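Oligogalacturonate lyase (Yersinia enterocolitica subsp. enterocolitica, PDB 3PE7) breaks down oligogalacturonates in the cytoplasm by beta-elimination, probably with the help of its bound manganese ion. Local coordinates at residues K230-A235 and F265-D270; L252-Y257 and L274-L279. One frame throughout, in Å; residues are numbered along the deposited sequence.

Interaction 1: K230-A235 and F265-D270. With CA (calcium ion), chain D.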
loop_
_atom_site.group_PDB
_atom_site.type_symbol
_atom_site.label_atom_id
_atom_site.label_comp_id
_atom_site.label_asym_id
_atom_site.label_seq_id
_atom_site.Cartn_x
_atom_site.Cartn_y
_atom_site.Cartn_z
ATOM N N LYS A 230 16.984 -14.170 -5.675
ATOM C CA LYS A 230 16.651 -12.842 -6.167
ATOM C C LYS A 230 15.763 -12.912 -7.401
ATOM O O LYS A 230 15.873 -13.829 -8.230
ATOM C CB LYS A 230 17.897 -11.981 -6.408
ATOM C CG LYS A 230 18.944 -12.527 -7.316
ATOM C CD LYS A 230 20.136 -11.549 -7.423
ATOM C CE LYS A 230 20.805 -11.279 -6.095
ATOM N NZ LYS A 230 22.120 -10.586 -6.304
ATOM N N VAL A 231 14.871 -11.934 -7.510
ATOM C CA VAL A 231 13.989 -11.804 -8.673
ATOM C C VAL A 231 14.814 -11.490 -9.922
ATOM O O VAL A 231 14.555 -12.022 -11.011
ATOM C CB VAL A 231 12.907 -10.723 -8.391
ATOM C CG1 VAL A 231 12.154 -10.327 -9.678
ATOM C CG2 VAL A 231 11.947 -11.213 -7.314
ATOM N N LYS A 232 15.829 -10.647 -9.763
ATOM C CA LYS A 232 16.754 -10.369 -10.856
ATOM C C LYS A 232 18.113 -9.955 -10.315
ATOM O O LYS A 232 18.227 -9.544 -9.157
ATOM C CB LYS A 232 16.203 -9.284 -11.789
ATOM C CG LYS A 232 16.417 -7.852 -11.301
ATOM C CD LYS A 232 15.742 -6.844 -12.202
ATOM C CE LYS A 232 16.410 -6.770 -13.574
ATOM N NZ LYS A 232 15.692 -5.766 -14.453
ATOM N N THR A 233 19.129 -10.087 -11.162
ATOM C CA THR A 233 20.404 -9.436 -10.929
ATOM C C THR A 233 20.320 -8.039 -11.545
ATOM O O THR A 233 20.030 -7.891 -12.738
ATOM C CB THR A 233 21.555 -10.226 -11.551
ATOM O OG1 THR A 233 21.579 -11.535 -10.971
ATOM C CG2 THR A 233 22.889 -9.532 -11.285
ATOM N N HIS A 234 20.550 -7.022 -10.717
ATOM C CA HIS A 234 20.580 -5.636 -11.183
ATOM C C HIS A 234 21.694 -5.459 -12.206
ATOM O O HIS A 234 22.831 -5.912 -11.994
ATOM C CB HIS A 234 20.855 -4.671 -10.025
ATOM C CG HIS A 234 19.722 -4.511 -9.056
ATOM N ND1 HIS A 234 19.389 -3.293 -8.498
ATOM C CD2 HIS A 234 18.859 -5.414 -8.528
ATOM C CE1 HIS A 234 18.372 -3.454 -7.668
ATOM N NE2 HIS A 234 18.032 -4.732 -7.668
ATOM N N ALA A 235 21.368 -4.804 -13.312
ATOM C CA ALA A 235 22.398 -4.369 -14.239
ATOM C C ALA A 235 23.182 -3.248 -13.598
ATOM O O ALA A 235 22.768 -2.674 -12.569
ATOM C CB ALA A 235 21.791 -3.922 -15.560
ATOM N N PHE A 265 10.992 2.836 -16.251
ATOM C CA PHE A 265 10.366 1.750 -17.012
ATOM C C PHE A 265 9.618 0.779 -16.107
ATOM O O PHE A 265 10.102 0.437 -15.027
ATOM C CB PHE A 265 11.425 0.987 -17.820
ATOM C CG PHE A 265 12.080 1.824 -18.877
ATOM C CD1 PHE A 265 11.536 1.897 -20.150
ATOM C CD2 PHE A 265 13.226 2.573 -18.584
ATOM C CE1 PHE A 265 12.127 2.709 -21.128
ATOM C CE2 PHE A 265 13.825 3.367 -19.562
ATOM C CZ PHE A 265 13.272 3.428 -20.825
ATOM N N ILE A 266 8.429 0.367 -16.543
ATOM C CA ILE A 266 7.694 -0.716 -15.870
ATOM C C ILE A 266 8.178 -2.067 -16.395
ATOM O O ILE A 266 8.268 -2.267 -17.623
ATOM C CB ILE A 266 6.156 -0.613 -16.080
ATOM C CG1 ILE A 266 5.630 0.759 -15.636
ATOM C CG2 ILE A 266 5.434 -1.733 -15.365
ATOM C CD1 ILE A 266 4.156 0.999 -16.018
ATOM N N TYR A 267 8.490 -2.970 -15.467
ATOM C CA TYR A 267 8.962 -4.319 -15.781
ATOM C C TYR A 267 8.047 -5.334 -15.125
ATOM O O TYR A 267 7.363 -5.032 -14.143
ATOM C CB TYR A 267 10.369 -4.532 -15.216
ATOM C CG TYR A 267 11.504 -4.133 -16.133
ATOM C CD1 TYR A 267 12.278 -5.097 -16.782
ATOM C CD2 TYR A 267 11.798 -2.791 -16.362
ATOM C CE1 TYR A 267 13.335 -4.729 -17.625
ATOM C CE2 TYR A 267 12.854 -2.420 -17.206
ATOM C CZ TYR A 267 13.606 -3.393 -17.828
ATOM O OH TYR A 267 14.633 -3.015 -18.669
ATOM N N SER A 268 8.031 -6.542 -15.676
ATOM C CA SER A 268 7.297 -7.649 -15.089
ATOM C C SER A 268 8.277 -8.792 -14.916
ATOM O O SER A 268 9.174 -8.955 -15.754
ATOM C CB SER A 268 6.199 -8.083 -16.060
ATOM O OG SER A 268 5.189 -8.755 -15.351
ATOM N N ALA A 269 8.124 -9.571 -13.846
ATOM C CA ALA A 269 8.909 -10.798 -13.676
ATOM C C ALA A 269 7.958 -11.968 -13.494
ATOM O O ALA A 269 7.038 -11.877 -12.695
ATOM C CB ALA A 269 9.801 -10.689 -12.461
ATOM N N ASP A 270 8.173 -13.057 -14.236
ATOM C CA ASP A 270 7.393 -14.274 -14.008
ATOM C C ASP A 270 7.984 -15.016 -12.817
ATOM O O ASP A 270 9.165 -15.287 -12.793
ATOM C CB ASP A 270 7.424 -15.187 -15.223
ATOM C CG ASP A 270 6.468 -16.359 -15.082
ATOM O OD1 ASP A 270 5.258 -16.149 -15.302
ATOM O OD2 ASP A 270 6.904 -17.468 -14.717
HETATM CA CA CA D . 4.242 -18.220 -14.765
#
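Val231 and Ala269 meet through their methyl groups, with Val231 CG1 3.7 Å from Ala269 CB. The loop 230-235 links two blades of the seven-bladed beta-propeller. It leaves strand 229-230, an outermost strand of one blade, and leads to strand 238-245, which starts the next. Strand 264-269 is the third strand of that second blade, so the contact crosses the seam between blades. Val231 CG1 lies anti to the backbone N (chi1 167°), which places this methyl by Ala269. Met218 and Leu220 of the preceding blade and Leu252 of the same blade as Ala269 also touch Val231.

Lys232 makes the second touch. Its CB points to the strand, and the chain bends at chi3 (-68°) on the way to the amine. The side chain crosses that of Tyr267 at about a right angle. NZ is 4.1 Å from Tyr267 CE1 and 4.2 Å from Tyr267 CD1. It stands 4.5 Å from the centroid of the Tyr267 ring, 28° off the ring normal, as an off-centre cation-pi contact. The amine has stronger partners: a salt bridge to Glu238 and a hydrogen bond to Tyr254 OH.

Just past the strand, Asp270 binds calcium with both carboxylate oxygens. Asp270 OD1 is 2.4 Å from the calcium ion and Asp270 OD2 is 2.8 Å from it. Glu272 binds the same ion, and the backbone N of Thr273 donates a hydrogen bond to Asp270 OD2.

No hydrogen bond joins the two segments. Between them there is one methyl contact and one ammonium set obliquely and off-centre against a ring, and Glu238 and Tyr254 probably do more than the ring to fix where that ammonium sits.

Interaction 2: L252-Y257 and L274-L279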
loop_
_atom_site.group_PDB
_atom_site.type_symbol
_atom_site.label_atom_id
_atom_site.label_comp_id
_atom_site.label_asym_id
_atom_site.label_seq_id
_atom_site.Cartn_x
_atom_site.Cartn_y
_atom_site.Cartn_z
ATOM N N LEU A 252 5.148 -10.448 -10.699
ATOM C CA LEU A 252 5.633 -9.358 -9.860
ATOM C C LEU A 252 6.009 -8.199 -10.780
ATOM O O LEU A 252 6.749 -8.378 -11.742
ATOM C CB LEU A 252 6.832 -9.812 -9.016
ATOM C CG LEU A 252 7.268 -8.914 -7.849
ATOM C CD1 LEU A 252 6.268 -8.979 -6.688
ATOM C CD2 LEU A 252 8.652 -9.310 -7.412
ATOM N N VAL A 253 5.459 -7.020 -10.503
ATOM C CA VAL A 253 5.689 -5.824 -11.327
ATOM C C VAL A 253 6.553 -4.869 -10.519
ATOM O O VAL A 253 6.457 -4.828 -9.297
ATOM C CB VAL A 253 4.342 -5.173 -11.745
ATOM C CG1 VAL A 253 4.526 -3.801 -12.431
ATOM C CG2 VAL A 253 3.557 -6.126 -12.662
ATOM N N TYR A 254 7.412 -4.124 -11.206
ATOM C CA TYR A 254 8.279 -3.159 -10.529
ATOM C C TYR A 254 8.736 -2.084 -11.496
ATOM O O TYR A 254 8.502 -2.164 -12.704
ATOM C CB TYR A 254 9.499 -3.862 -9.886
ATOM C CG TYR A 254 10.416 -4.538 -10.887
ATOM C CD1 TYR A 254 10.155 -5.847 -11.337
ATOM C CD2 TYR A 254 11.542 -3.869 -11.391
ATOM C CE1 TYR A 254 11.009 -6.468 -12.272
ATOM C CE2 TYR A 254 12.393 -4.482 -12.309
ATOM C CZ TYR A 254 12.122 -5.777 -12.741
ATOM O OH TYR A 254 12.975 -6.351 -13.675
ATOM N N VAL A 255 9.417 -1.083 -10.945
ATOM C CA VAL A 255 9.912 0.038 -11.728
ATOM C C VAL A 255 11.440 -0.022 -11.753
ATOM O O VAL A 255 12.076 -0.290 -10.719
ATOM C CB VAL A 255 9.427 1.367 -11.143
ATOM C CG1 VAL A 255 10.102 2.563 -11.827
ATOM C CG2 VAL A 255 7.933 1.478 -11.314
ATOM N N SER A 256 12.009 0.210 -12.927
ATOM C CA SER A 256 13.453 0.153 -13.115
ATOM C C SER A 256 13.978 1.470 -13.696
ATOM O O SER A 256 13.358 2.073 -14.570
ATOM C CB SER A 256 13.804 -0.998 -14.062
ATOM O OG SER A 256 15.196 -0.997 -14.378
ATOM N N TYR A 257 15.141 1.896 -13.237
ATOM C CA TYR A 257 15.815 3.018 -13.888
ATOM C C TYR A 257 17.326 2.896 -13.726
ATOM O O TYR A 257 17.800 2.123 -12.898
ATOM C CB TYR A 257 15.286 4.358 -13.365
ATOM C CG TYR A 257 15.427 4.582 -11.868
ATOM C CD1 TYR A 257 16.528 5.264 -11.344
ATOM C CD2 TYR A 257 14.435 4.143 -10.979
ATOM C CE1 TYR A 257 16.645 5.488 -9.962
ATOM C CE2 TYR A 257 14.549 4.364 -9.601
ATOM C CZ TYR A 257 15.651 5.035 -9.106
ATOM O OH TYR A 257 15.753 5.257 -7.740
ATOM N N LEU A 274 11.360 -16.607 -13.729
ATOM C CA LEU A 274 12.227 -15.453 -13.396
ATOM C C LEU A 274 12.707 -14.639 -14.600
ATOM O O LEU A 274 13.667 -13.857 -14.501
ATOM C CB LEU A 274 13.388 -15.857 -12.469
ATOM C CG LEU A 274 12.991 -16.369 -11.079
ATOM C CD1 LEU A 274 14.244 -16.671 -10.276
ATOM C CD2 LEU A 274 12.100 -15.390 -10.313
ATOM N N GLU A 275 12.031 -14.803 -15.735
ATOM C CA GLU A 275 12.222 -13.884 -16.854
ATOM C C GLU A 275 11.690 -12.522 -16.481
ATOM O O GLU A 275 10.528 -12.400 -16.089
ATOM C CB GLU A 275 11.494 -14.363 -18.105
ATOM C CG GLU A 275 11.710 -13.455 -19.332
ATOM C CD GLU A 275 11.110 -14.025 -20.606
ATOM O OE1 GLU A 275 10.165 -14.847 -20.516
ATOM O OE2 GLU A 275 11.593 -13.670 -21.696
ATOM N N ASN A 276 12.550 -11.515 -16.605
ATOM C CA ASN A 276 12.157 -10.127 -16.408
ATOM C C ASN A 276 12.013 -9.438 -17.761
ATOM O O ASN A 276 12.925 -9.512 -18.605
ATOM C CB ASN A 276 13.203 -9.390 -15.556
ATOM C CG ASN A 276 13.240 -9.870 -14.115
ATOM O OD1 ASN A 276 13.552 -11.033 -13.824
ATOM N ND2 ASN A 276 12.937 -8.972 -13.202
ATOM N N ARG A 277 10.866 -8.796 -17.980
ATOM C CA ARG A 277 10.582 -8.141 -19.260
ATOM C C ARG A 277 10.195 -6.678 -19.080
ATOM O O ARG A 277 9.415 -6.343 -18.191
ATOM C CB ARG A 277 9.455 -8.891 -19.981
ATOM C CG ARG A 277 9.894 -10.251 -20.502
ATOM C CD ARG A 277 8.920 -10.725 -21.573
ATOM N NE ARG A 277 8.067 -11.799 -21.082
ATOM C CZ ARG A 277 7.966 -12.987 -21.675
ATOM N NH1 ARG A 277 8.654 -13.246 -22.786
ATOM N NH2 ARG A 277 7.173 -13.917 -21.162
ATOM N N GLN A 278 10.749 -5.817 -19.934
ATOM C CA GLN A 278 10.396 -4.403 -19.961
ATOM C C GLN A 278 9.061 -4.231 -20.679
ATOM O O GLN A 278 8.903 -4.644 -21.837
ATOM C CB GLN A 278 11.484 -3.593 -20.673
ATOM C CG GLN A 278 11.237 -2.105 -20.666
ATOM C CD GLN A 278 12.325 -1.332 -21.390
ATOM O OE1 GLN A 278 13.474 -1.308 -20.962
ATOM N NE2 GLN A 278 11.959 -0.687 -22.475
ATOM N N LEU A 279 8.103 -3.622 -19.998
ATOM C CA LEU A 279 6.768 -3.470 -20.563
ATOM C C LEU A 279 6.588 -2.134 -21.274
ATOM O O LEU A 279 6.090 -2.094 -22.406
ATOM C CB LEU A 279 5.697 -3.677 -19.481
ATOM C CG LEU A 279 5.762 -5.000 -18.713
ATOM C CD1 LEU A 279 4.634 -5.070 -17.682
ATOM C CD2 LEU A 279 5.718 -6.216 -19.668
#
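Tyr254 and Asn276 belong to strands 252-258 and 276-285, which run in the same direction in one four-stranded antiparallel propeller blade, with strand 264-269 between them. The middle strand pairs on both sides: Tyr254 bonds to Tyr267 and Ser256 to Phe265 on one flank, and Ile266 bonds to Leu279 on the other. The two segments therefore meet by side chains reaching past that strand.

Tyr254 does most of the reaching. Its CG sits between the backbone N and the carbonyl carbon (chi1 63°), and the ring carries the hydroxyl across to Asn276. On the way it meets the ring of Tyr267, and the two ring planes are about 20° apart. Tyr267 belongs to the middle strand, so its ring is part of the ground that Tyr254 crosses. Asn276 points its CB back at strand 252-258. The side chains of Tyr254 and Asn276 cross at about a right angle. The amide stands at the edge of the Tyr254 ring, near the ring plane, and its own plane is turned 62° from that of the ring. The hydroxyl of Tyr254 is hydrogen-bonded to Lys232, which also touches Asn276. Where the two side chains meet, Tyr254 OH is 3.6 Å from both Asn276 CB and Asn276 CG.

Both interactions belong to the same blade, and their centres are about 4 Å apart. Interaction 1 brings in the loop from the preceding blade, while interaction 2 stays within the blade and spans its third strand. Strand 264-269 joins them: Ala269 N lies 2.8 Å from Leu252 O, a probable hydrogen bond. Each contact is partly buried. Val231, Ala269 and Tyr254 are buried, whereas Lys232, Tyr267 and Asn276 are partly exposed. Interaction 1 combines an apolar touch with a cation-pi contact; interaction 2 is a polar meeting of hydroxyl and amide. Lys232 of interaction 1 also touches Tyr254 and Asn276, the pair of interaction 2.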